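Local coordinates for putative exported protein (Bacteroides fragilis, PDB 4RAA) that is of unknown function but folds as a six-bladed beta-propeller of the YWTD superfamily and is probably exported, at residues E176-G184 with L233-Y244; F222-F232 with D247-S255. All coordinates share one frame; numbering follows the deposited sequence.

In the fold
Both contacts lie on one side of the propeller, where the chain between strands 213-222 and 254-261 makes two short helices, 230-237 and 245-250, and both draw on helix 230-237. Interaction 1 packs the loop after strand 168-174 against the end of that helix and the turn beyond it; interaction 2 joins the chain leading into the helix to the chain leaving helix 245-250. Each is partly buried, mixing core residues (F177, Y244; P228, I254) with exposed ones (Y181, N243; D226, D252). Hydroxyl-to-carbonyl bonds and aromatic rings serve both, but only interaction 2 has a backbone-to-backbone hydrogen bond. T183 OG1 to S255 O, 3.0 Å, probably links them.

Interaction 1: residues E176-G184 with L233-Y244; sequences EFKSGYTTG and LNKTSNQGNSNY
F177 reaches across to helix 230-237 with its ring, CG lying anti to the backbone N (chi1 179°), and can be followed outward atom by atom. Its CB, CG and CD2 lie near L233 CD1, the nearest approach being 4.0 Å from CG. Along one side of the ring, CD1 meets N234 OD1 at 3.4 Å; this amide oxygen lies in the ring plane at its edge, whereas L233 CB sits over one face in a CH-pi contact. CE1 lies near both atoms too. CZ, at the tip, touches the CB and OG of S237. On the remaining side, CE2 comes within 3.5 Å of Y244 CE2, and the two rings form an offset edge-to-face pair, planes at 80°, with the F177 edge directed to the Y244 face.

The helix closes at N238 in a Schellman motif, followed by a type I' turn from N238 to N241. This turn brings G240 against K178 and S179: its CA makes a C-H...O contact with K178 O, and its carbonyl accepts from S179 OG at 3.0 Å. S179 OG in turn accepts from Y181 N, so one hydroxyl closes an ST turn within the loop and bonds it to the turn that follows the helix. S237 OG similarly ties the post-helix turn together by donating to S242 O in the carbonyl plane.

Farther along, Y244 OH donates to Y181 O at 2.8 Å, approaching from above the carbonyl plane. N243 CB lies over the centre of the Y181 ring, 3.7 Å from its centroid, and the N243 amide is stacked nearly parallel, 7° from the ring plane. N243 OD1 meanwhile caps L245 N, at the start of helix 245-250.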
loop_
_atom_site.group_PDB
_atom_site.type_symbol
_atom_site.label_atom_id
_atom_site.label_comp_id
_atom_site.label_asym_id
_atom_site.label_seq_id
_atom_site.Cartn_x
_atom_site.Cartn_y
_atom_site.Cartn_z
ATOM N N GLU A 176 -19.914 18.591 -14.324
ATOM C CA GLU A 176 -20.661 19.828 -14.063
ATOM C C GLU A 176 -21.642 19.652 -12.911
ATOM O O GLU A 176 -21.640 20.438 -11.964
ATOM C CB GLU A 176 -21.416 20.294 -15.309
ATOM C CG GLU A 176 -20.533 20.513 -16.529
ATOM C CD GLU A 176 -21.271 21.157 -17.698
ATOM O OE1 GLU A 176 -21.936 22.204 -17.497
ATOM O OE2 GLU A 176 -21.151 20.638 -18.833
ATOM N N PHE A 177 -22.495 18.634 -13.015
ATOM C CA PHE A 177 -23.472 18.319 -11.972
ATOM C C PHE A 177 -22.764 17.509 -10.895
ATOM O O PHE A 177 -22.289 16.400 -11.177
ATOM C CB PHE A 177 -24.660 17.524 -12.519
ATOM C CG PHE A 177 -25.662 17.169 -11.465
ATOM C CD1 PHE A 177 -26.485 18.154 -10.918
ATOM C CD2 PHE A 177 -25.752 15.870 -10.980
ATOM C CE1 PHE A 177 -27.394 17.845 -9.916
ATOM C CE2 PHE A 177 -26.665 15.551 -9.985
ATOM C CZ PHE A 177 -27.493 16.536 -9.454
ATOM N N LYS A 178 -22.688 18.071 -9.682
ATOM C CA LYS A 178 -22.040 17.420 -8.537
ATOM C C LYS A 178 -23.075 17.086 -7.473
ATOM O O LYS A 178 -23.888 17.940 -7.106
ATOM C CB LYS A 178 -20.942 18.304 -7.939
ATOM C CG LYS A 178 -19.770 18.567 -8.881
ATOM C CD LYS A 178 -18.557 19.151 -8.160
ATOM C CE LYS A 178 -18.804 20.530 -7.561
ATOM N NZ LYS A 178 -17.594 21.035 -6.849
ATOM N N SER A 179 -23.028 15.843 -6.988
ATOM C CA SER A 179 -23.952 15.354 -5.969
ATOM C C SER A 179 -23.427 14.113 -5.262
ATOM O O SER A 179 -22.546 13.407 -5.777
ATOM C CB SER A 179 -25.313 15.018 -6.603
ATOM O OG SER A 179 -26.237 14.497 -5.655
ATOM N N GLY A 180 -23.987 13.874 -4.075
ATOM C CA GLY A 180 -23.718 12.673 -3.296
ATOM C C GLY A 180 -24.457 11.469 -3.848
ATOM O O GLY A 180 -24.035 10.331 -3.611
ATOM N N TYR A 181 -25.539 11.726 -4.598
ATOM C CA TYR A 181 -26.389 10.697 -5.197
ATOM C C TYR A 181 -25.984 10.430 -6.657
ATOM O O TYR A 181 -25.982 11.356 -7.467
ATOM C CB TYR A 181 -27.857 11.135 -5.099
ATOM C CG TYR A 181 -28.303 11.403 -3.669
ATOM C CD1 TYR A 181 -28.752 10.355 -2.854
ATOM C CD2 TYR A 181 -28.268 12.695 -3.117
ATOM C CE1 TYR A 181 -29.151 10.573 -1.535
ATOM C CE2 TYR A 181 -28.679 12.925 -1.792
ATOM C CZ TYR A 181 -29.120 11.862 -1.006
ATOM O OH TYR A 181 -29.518 12.061 0.296
ATOM N N THR A 182 -25.631 9.172 -6.957
ATOM C CA THR A 182 -25.234 8.684 -8.297
ATOM C C THR A 182 -26.377 7.876 -8.882
ATOM O O THR A 182 -27.029 7.140 -8.150
ATOM C CB THR A 182 -24.040 7.717 -8.207
ATOM O OG1 THR A 182 -23.020 8.295 -7.389
ATOM C CG2 THR A 182 -23.475 7.378 -9.612
ATOM N N THR A 183 -26.566 7.938 -10.199
ATOM C CA THR A 183 -27.686 7.234 -10.848
ATOM C C THR A 183 -27.318 6.046 -11.727
ATOM O O THR A 183 -28.068 5.071 -11.749
ATOM C CB THR A 183 -28.596 8.193 -11.655
ATOM O OG1 THR A 183 -29.764 7.478 -12.096
ATOM C CG2 THR A 183 -27.884 8.828 -12.873
ATOM N N GLY A 184 -26.200 6.130 -12.451
ATOM C CA GLY A 184 -25.783 5.079 -13.393
ATOM C C GLY A 184 -25.314 3.777 -12.758
ATOM O O GLY A 184 -25.528 3.564 -11.565
ATOM N N LEU A 233 -31.595 18.436 -13.589
ATOM C CA LEU A 233 -30.858 17.816 -12.475
ATOM C C LEU A 233 -30.741 18.751 -11.269
ATOM O O LEU A 233 -31.117 18.372 -10.158
ATOM C CB LEU A 233 -29.462 17.339 -12.916
ATOM C CG LEU A 233 -29.391 16.163 -13.899
ATOM C CD1 LEU A 233 -27.992 16.007 -14.461
ATOM C CD2 LEU A 233 -29.844 14.863 -13.251
ATOM N N ASN A 234 -30.247 19.968 -11.493
ATOM C CA ASN A 234 -30.113 20.972 -10.406
ATOM C C ASN A 234 -31.424 21.379 -9.710
ATOM O O ASN A 234 -31.421 21.606 -8.497
ATOM C CB ASN A 234 -29.388 22.230 -10.906
ATOM C CG ASN A 234 -27.913 21.997 -11.138
ATOM O OD1 ASN A 234 -27.223 21.429 -10.289
ATOM N ND2 ASN A 234 -27.409 22.464 -12.273
ATOM N N LYS A 235 -32.517 21.470 -10.471
ATOM C CA LYS A 235 -33.834 21.822 -9.913
ATOM C C LYS A 235 -34.369 20.690 -9.022
ATOM O O LYS A 235 -34.785 20.940 -7.888
ATOM C CB LYS A 235 -34.839 22.190 -11.032
ATOM C CG LYS A 235 -36.299 22.431 -10.610
ATOM C CD LYS A 235 -36.460 23.453 -9.482
ATOM C CE LYS A 235 -37.872 23.510 -8.911
ATOM N NZ LYS A 235 -38.854 24.072 -9.872
ATOM N N THR A 236 -34.331 19.457 -9.531
ATOM C CA THR A 236 -34.797 18.269 -8.788
ATOM C C THR A 236 -33.824 17.744 -7.709
ATOM O O THR A 236 -34.170 16.810 -6.989
ATOM C CB THR A 236 -35.154 17.116 -9.754
ATOM O OG1 THR A 236 -34.013 16.773 -10.549
ATOM C CG2 THR A 236 -36.298 17.531 -10.667
ATOM N N SER A 237 -32.626 18.326 -7.603
ATOM C CA SER A 237 -31.617 17.926 -6.620
ATOM C C SER A 237 -31.217 19.019 -5.618
ATOM O O SER A 237 -30.365 18.753 -4.765
ATOM C CB SER A 237 -30.360 17.483 -7.367
ATOM O OG SER A 237 -29.443 16.861 -6.494
ATOM N N ASN A 238 -31.816 20.216 -5.703
ATOM C CA ASN A 238 -31.447 21.369 -4.866
ATOM C C ASN A 238 -29.931 21.624 -4.941
ATOM O O ASN A 238 -29.249 21.692 -3.915
ATOM C CB ASN A 238 -31.916 21.202 -3.401
ATOM C CG ASN A 238 -33.435 21.084 -3.245
ATOM O OD1 ASN A 238 -33.906 20.519 -2.261
ATOM N ND2 ASN A 238 -34.201 21.631 -4.182
ATOM N N GLN A 239 -29.425 21.712 -6.174
ATOM C CA GLN A 239 -28.001 21.919 -6.474
ATOM C C GLN A 239 -27.121 20.801 -5.879
ATOM O O GLN A 239 -26.067 21.073 -5.294
ATOM C CB GLN A 239 -27.518 23.314 -6.014
ATOM C CG GLN A 239 -28.386 24.495 -6.451
ATOM C CD GLN A 239 -28.439 24.755 -7.949
ATOM O OE1 GLN A 239 -29.507 25.068 -8.496
ATOM N NE2 GLN A 239 -27.296 24.638 -8.619
ATOM N N GLY A 240 -27.572 19.553 -6.014
ATOM C CA GLY A 240 -26.816 18.385 -5.525
ATOM C C GLY A 240 -27.053 17.896 -4.106
ATOM O O GLY A 240 -26.558 16.825 -3.740
ATOM N N ASN A 241 -27.812 18.656 -3.319
ATOM C CA ASN A 241 -28.082 18.312 -1.915
ATOM C C ASN A 241 -29.098 17.178 -1.715
ATOM O O ASN A 241 -28.924 16.376 -0.798
ATOM C CB ASN A 241 -28.565 19.546 -1.137
ATOM C CG ASN A 241 -27.570 20.699 -1.153
ATOM O OD1 ASN A 241 -27.971 21.853 -1.216
ATOM N ND2 ASN A 241 -26.282 20.393 -1.106
ATOM N N SER A 242 -30.141 17.118 -2.553
ATOM C CA SER A 242 -31.231 16.116 -2.440
ATOM C C SER A 242 -31.202 15.040 -3.520
ATOM O O SER A 242 -30.612 15.236 -4.588
ATOM C CB SER A 242 -32.583 16.817 -2.502
ATOM O OG SER A 242 -32.667 17.792 -1.489
ATOM N N ASN A 243 -31.876 13.922 -3.240
ATOM C CA ASN A 243 -31.937 12.793 -4.167
ATOM C C ASN A 243 -32.972 13.013 -5.281
ATOM O O ASN A 243 -34.171 12.847 -5.085
ATOM C CB ASN A 243 -32.205 11.469 -3.436
ATOM C CG ASN A 243 -31.937 10.229 -4.303
ATOM O OD1 ASN A 243 -31.516 10.313 -5.464
ATOM N ND2 ASN A 243 -32.175 9.059 -3.723
ATOM N N TYR A 244 -32.464 13.427 -6.433
ATOM C CA TYR A 244 -33.217 13.594 -7.696
ATOM C C TYR A 244 -33.772 12.315 -8.327
ATOM O O TYR A 244 -34.666 12.404 -9.166
ATOM C CB TYR A 244 -32.313 14.250 -8.765
ATOM C CG TYR A 244 -31.034 13.471 -9.070
ATOM C CD1 TYR A 244 -31.014 12.450 -10.039
ATOM C CD2 TYR A 244 -29.840 13.741 -8.371
ATOM C CE1 TYR A 244 -29.847 11.727 -10.296
ATOM C CE2 TYR A 244 -28.674 13.026 -8.629
ATOM C CZ TYR A 244 -28.676 12.030 -9.591
ATOM O OH TYR A 244 -27.515 11.339 -9.842
#

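Interaction 2: residues F222-F232 with D247-S255; sequences FEGTDIPSLDF and DLIQSDYIS
P228 and Y253 pack at the tight part of this contact, where P228 CA sits over one face of the tyrosine ring in a CH-pi contact, 3.6 Å from its centroid and 16° off the normal. P228 CG also meets L248 CD1, so the proline touches the tyrosine ring through CA and the leucine through CG. The Y253 edge then turns to the face of F232, with CE2 of Y253 3.6 Å from F232 CD2 and the planes at 63°. F232 CG is anti to its own backbone N (chi1 -179°), which swings the ring over to Y253 and brings CZ to S251 CB.

One backbone bond and one side-chain bond lie beside this apolar patch: I254 N donates to D226 O at 2.7 Å, and T225 OG1 donates to D252 O at 2.9 Å. On the looser, exposed side the D226 carboxylate turns back to its own chain, where OD1 accepts weakly from I227 N, while D252 OD1 is bonded to N273. Near Y253 OH, S229 OG is 3.9 Å away and instead caps helix 230-237 by accepting from F232 N.

The segments entering helix 230-237 and strand 254-261 thus flank the two-helix connection between successive propeller sheets. At the buried F222-I254 end, I254 CD1 touches F222 CD1, and both side chains rest on L204 of strand 203-210, while F222 also meets Y270 of strand 265-272, beside the start of strand 254-261.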
loop_
_atom_site.group_PDB
_atom_site.type_symbol
_atom_site.label_atom_id
_atom_site.label_comp_id
_atom_site.label_asym_id
_atom_site.label_seq_id
_atom_site.Cartn_x
_atom_site.Cartn_y
_atom_site.Cartn_z
ATOM N N PHE A 222 -31.681 8.025 -28.720
ATOM C CA PHE A 222 -32.836 7.137 -28.634
ATOM C C PHE A 222 -34.044 7.942 -29.061
ATOM O O PHE A 222 -34.148 9.111 -28.708
ATOM C CB PHE A 222 -32.986 6.625 -27.200
ATOM C CG PHE A 222 -31.797 5.834 -26.712
ATOM C CD1 PHE A 222 -30.670 6.489 -26.184
ATOM C CD2 PHE A 222 -31.788 4.439 -26.781
ATOM C CE1 PHE A 222 -29.557 5.767 -25.735
ATOM C CE2 PHE A 222 -30.687 3.713 -26.329
ATOM C CZ PHE A 222 -29.562 4.377 -25.815
ATOM N N GLU A 223 -34.935 7.332 -29.838
ATOM C CA GLU A 223 -36.141 8.013 -30.321
ATOM C C GLU A 223 -37.055 8.330 -29.127
ATOM O O GLU A 223 -37.240 7.488 -28.237
ATOM C CB GLU A 223 -36.880 7.157 -31.375
ATOM C CG GLU A 223 -38.118 7.813 -32.007
ATOM C CD GLU A 223 -38.943 6.890 -32.903
ATOM O OE1 GLU A 223 -38.947 5.655 -32.704
ATOM O OE2 GLU A 223 -39.627 7.420 -33.805
ATOM N N GLY A 224 -37.576 9.558 -29.103
ATOM C CA GLY A 224 -38.515 10.014 -28.070
ATOM C C GLY A 224 -38.004 10.158 -26.645
ATOM O O GLY A 224 -38.801 10.228 -25.716
ATOM N N THR A 225 -36.687 10.203 -26.468
ATOM C CA THR A 225 -36.081 10.358 -25.144
ATOM C C THR A 225 -34.632 10.786 -25.254
ATOM O O THR A 225 -34.045 10.759 -26.327
ATOM C CB THR A 225 -36.156 9.071 -24.292
ATOM O OG1 THR A 225 -35.714 9.361 -22.958
ATOM C CG2 THR A 225 -35.302 7.934 -24.874
ATOM N N ASP A 226 -34.074 11.177 -24.120
ATOM C CA ASP A 226 -32.699 11.636 -24.050
ATOM C C ASP A 226 -32.247 11.599 -22.588
ATOM O O ASP A 226 -33.031 11.258 -21.701
ATOM C CB ASP A 226 -32.638 13.082 -24.606
ATOM C CG ASP A 226 -31.241 13.517 -25.047
ATOM O OD1 ASP A 226 -30.289 12.718 -25.038
ATOM O OD2 ASP A 226 -31.094 14.691 -25.422
ATOM N N ILE A 227 -30.967 11.863 -22.361
ATOM C CA ILE A 227 -30.440 12.081 -21.007
ATOM C C ILE A 227 -31.036 13.376 -20.420
ATOM O O ILE A 227 -31.396 14.286 -21.178
ATOM C CB ILE A 227 -28.894 12.247 -20.955
ATOM C CG1 ILE A 227 -28.392 13.132 -22.130
ATOM C CG2 ILE A 227 -28.235 10.883 -20.963
ATOM C CD1 ILE A 227 -27.103 13.871 -21.909
ATOM N N PRO A 228 -31.118 13.479 -19.079
ATOM C CA PRO A 228 -31.615 14.716 -18.448
ATOM C C PRO A 228 -30.704 15.915 -18.690
ATOM O O PRO A 228 -29.487 15.734 -18.778
ATOM C CB PRO A 228 -31.608 14.373 -16.955
ATOM C CG PRO A 228 -31.596 12.899 -16.921
ATOM C CD PRO A 228 -30.752 12.484 -18.059
ATOM N N SER A 229 -31.287 17.112 -18.784
ATOM C CA SER A 229 -30.501 18.348 -18.942
ATOM C C SER A 229 -29.828 18.700 -17.613
ATOM O O SER A 229 -30.183 18.155 -16.566
ATOM C CB SER A 229 -31.388 19.523 -19.391
ATOM O OG SER A 229 -32.348 19.874 -18.409
ATOM N N LEU A 230 -28.869 19.615 -17.652
ATOM C CA LEU A 230 -28.203 20.074 -16.423
ATOM C C LEU A 230 -29.184 20.825 -15.507
ATOM O O LEU A 230 -29.133 20.656 -14.289
ATOM C CB LEU A 230 -26.991 20.950 -16.757
ATOM C CG LEU A 230 -26.097 21.445 -15.610
ATOM C CD1 LEU A 230 -25.585 20.278 -14.779
ATOM C CD2 LEU A 230 -24.940 22.267 -16.160
ATOM N N ASP A 231 -30.079 21.621 -16.104
ATOM C CA ASP A 231 -31.106 22.380 -15.364
ATOM C C ASP A 231 -32.119 21.487 -14.660
ATOM O O ASP A 231 -32.503 21.775 -13.518
ATOM C CB ASP A 231 -31.848 23.370 -16.286
ATOM C CG ASP A 231 -30.955 24.502 -16.776
ATOM O OD1 ASP A 231 -29.742 24.491 -16.485
ATOM O OD2 ASP A 231 -31.464 25.415 -17.453
ATOM N N PHE A 232 -32.565 20.432 -15.344
ATOM C CA PHE A 232 -33.494 19.460 -14.748
ATOM C C PHE A 232 -32.885 18.796 -13.505
ATOM O O PHE A 232 -33.590 18.611 -12.506
ATOM C CB PHE A 232 -33.900 18.388 -15.759
ATOM C CG PHE A 232 -34.863 17.375 -15.206
ATOM C CD1 PHE A 232 -34.393 16.219 -14.564
ATOM C CD2 PHE A 232 -36.239 17.582 -15.302
ATOM C CE1 PHE A 232 -35.276 15.287 -14.042
ATOM C CE2 PHE A 232 -37.132 16.647 -14.793
ATOM C CZ PHE A 232 -36.649 15.498 -14.160
ATOM N N ASP A 247 -37.623 11.966 -8.818
ATOM C CA ASP A 247 -38.128 12.877 -9.859
ATOM C C ASP A 247 -37.670 12.484 -11.260
ATOM O O ASP A 247 -38.427 12.633 -12.223
ATOM C CB ASP A 247 -37.741 14.339 -9.578
ATOM C CG ASP A 247 -38.568 14.984 -8.472
ATOM O OD1 ASP A 247 -39.667 14.498 -8.128
ATOM O OD2 ASP A 247 -38.125 16.033 -7.967
ATOM N N LEU A 248 -36.445 11.975 -11.360
ATOM C CA LEU A 248 -35.886 11.519 -12.627
ATOM C C LEU A 248 -36.701 10.371 -13.242
ATOM O O LEU A 248 -36.958 10.364 -14.443
ATOM C CB LEU A 248 -34.426 11.103 -12.424
ATOM C CG LEU A 248 -33.624 10.564 -13.607
ATOM C CD1 LEU A 248 -33.715 11.472 -14.813
ATOM C CD2 LEU A 248 -32.165 10.360 -13.217
ATOM N N ILE A 249 -37.108 9.423 -12.404
ATOM C CA ILE A 249 -37.924 8.266 -12.822
ATOM C C ILE A 249 -39.341 8.679 -13.280
ATOM O O ILE A 249 -39.909 8.037 -14.164
ATOM C CB ILE A 249 -37.876 7.155 -11.724
ATOM C CG1 ILE A 249 -36.502 6.468 -11.818
ATOM C CG2 ILE A 249 -38.985 6.115 -11.872
ATOM C CD1 ILE A 249 -36.155 5.537 -10.684
ATOM N N GLN A 250 -39.877 9.760 -12.708
ATOM C CA GLN A 250 -41.187 10.301 -13.113
ATOM C C GLN A 250 -41.170 10.959 -14.496
ATOM O O GLN A 250 -42.234 11.100 -15.100
ATOM C CB GLN A 250 -41.716 11.344 -12.106
ATOM C CG GLN A 250 -41.838 10.877 -10.658
ATOM C CD GLN A 250 -42.628 9.595 -10.493
ATOM O OE1 GLN A 250 -42.206 8.675 -9.791
ATOM N NE2 GLN A 250 -43.766 9.517 -11.168
ATOM N N SER A 251 -39.993 11.370 -14.985
ATOM C CA SER A 251 -39.866 12.049 -16.284
ATOM C C SER A 251 -39.711 11.099 -17.465
ATOM O O SER A 251 -39.440 9.906 -17.302
ATOM C CB SER A 251 -38.670 13.013 -16.271
ATOM O OG SER A 251 -37.444 12.310 -16.149
ATOM N N ASP A 252 -39.870 11.678 -18.656
ATOM C CA ASP A 252 -39.684 10.976 -19.924
ATOM C C ASP A 252 -38.205 10.717 -20.243
ATOM O O ASP A 252 -37.929 9.921 -21.138
ATOM C CB ASP A 252 -40.322 11.763 -21.085
ATOM C CG ASP A 252 -41.855 11.846 -20.991
ATOM O OD1 ASP A 252 -42.519 10.818 -20.717
ATOM O OD2 ASP A 252 -42.402 12.942 -21.238
ATOM N N TYR A 253 -37.271 11.385 -19.543
ATOM C CA TYR A 253 -35.803 11.213 -19.736
ATOM C C TYR A 253 -35.297 9.795 -19.456
ATOM O O TYR A 253 -36.031 8.967 -18.910
ATOM C CB TYR A 253 -35.004 12.168 -18.826
ATOM C CG TYR A 253 -35.087 13.647 -19.141
ATOM C CD1 TYR A 253 -34.530 14.169 -20.326
ATOM C CD2 TYR A 253 -35.642 14.547 -18.225
ATOM C CE1 TYR A 253 -34.562 15.542 -20.603
ATOM C CE2 TYR A 253 -35.685 15.913 -18.493
ATOM C CZ TYR A 253 -35.146 16.410 -19.675
ATOM O OH TYR A 253 -35.202 17.765 -19.908
ATOM N N ILE A 254 -34.042 9.535 -19.830
ATOM C CA ILE A 254 -33.380 8.252 -19.571
ATOM C C ILE A 254 -32.944 8.237 -18.102
ATOM O O ILE A 254 -32.046 8.981 -17.701
ATOM C CB ILE A 254 -32.174 7.982 -20.502
ATOM C CG1 ILE A 254 -32.670 7.781 -21.940
ATOM C CG2 ILE A 254 -31.397 6.739 -20.052
ATOM C CD1 ILE A 254 -31.591 7.818 -23.007
ATOM N N SER A 255 -33.581 7.356 -17.334
ATOM C CA SER A 255 -33.348 7.192 -15.892
ATOM C C SER A 255 -31.967 6.621 -15.532
ATOM O O SER A 255 -31.297 7.135 -14.649
ATOM C CB SER A 255 -34.464 6.309 -15.295
ATOM O OG SER A 255 -34.102 5.813 -14.030
#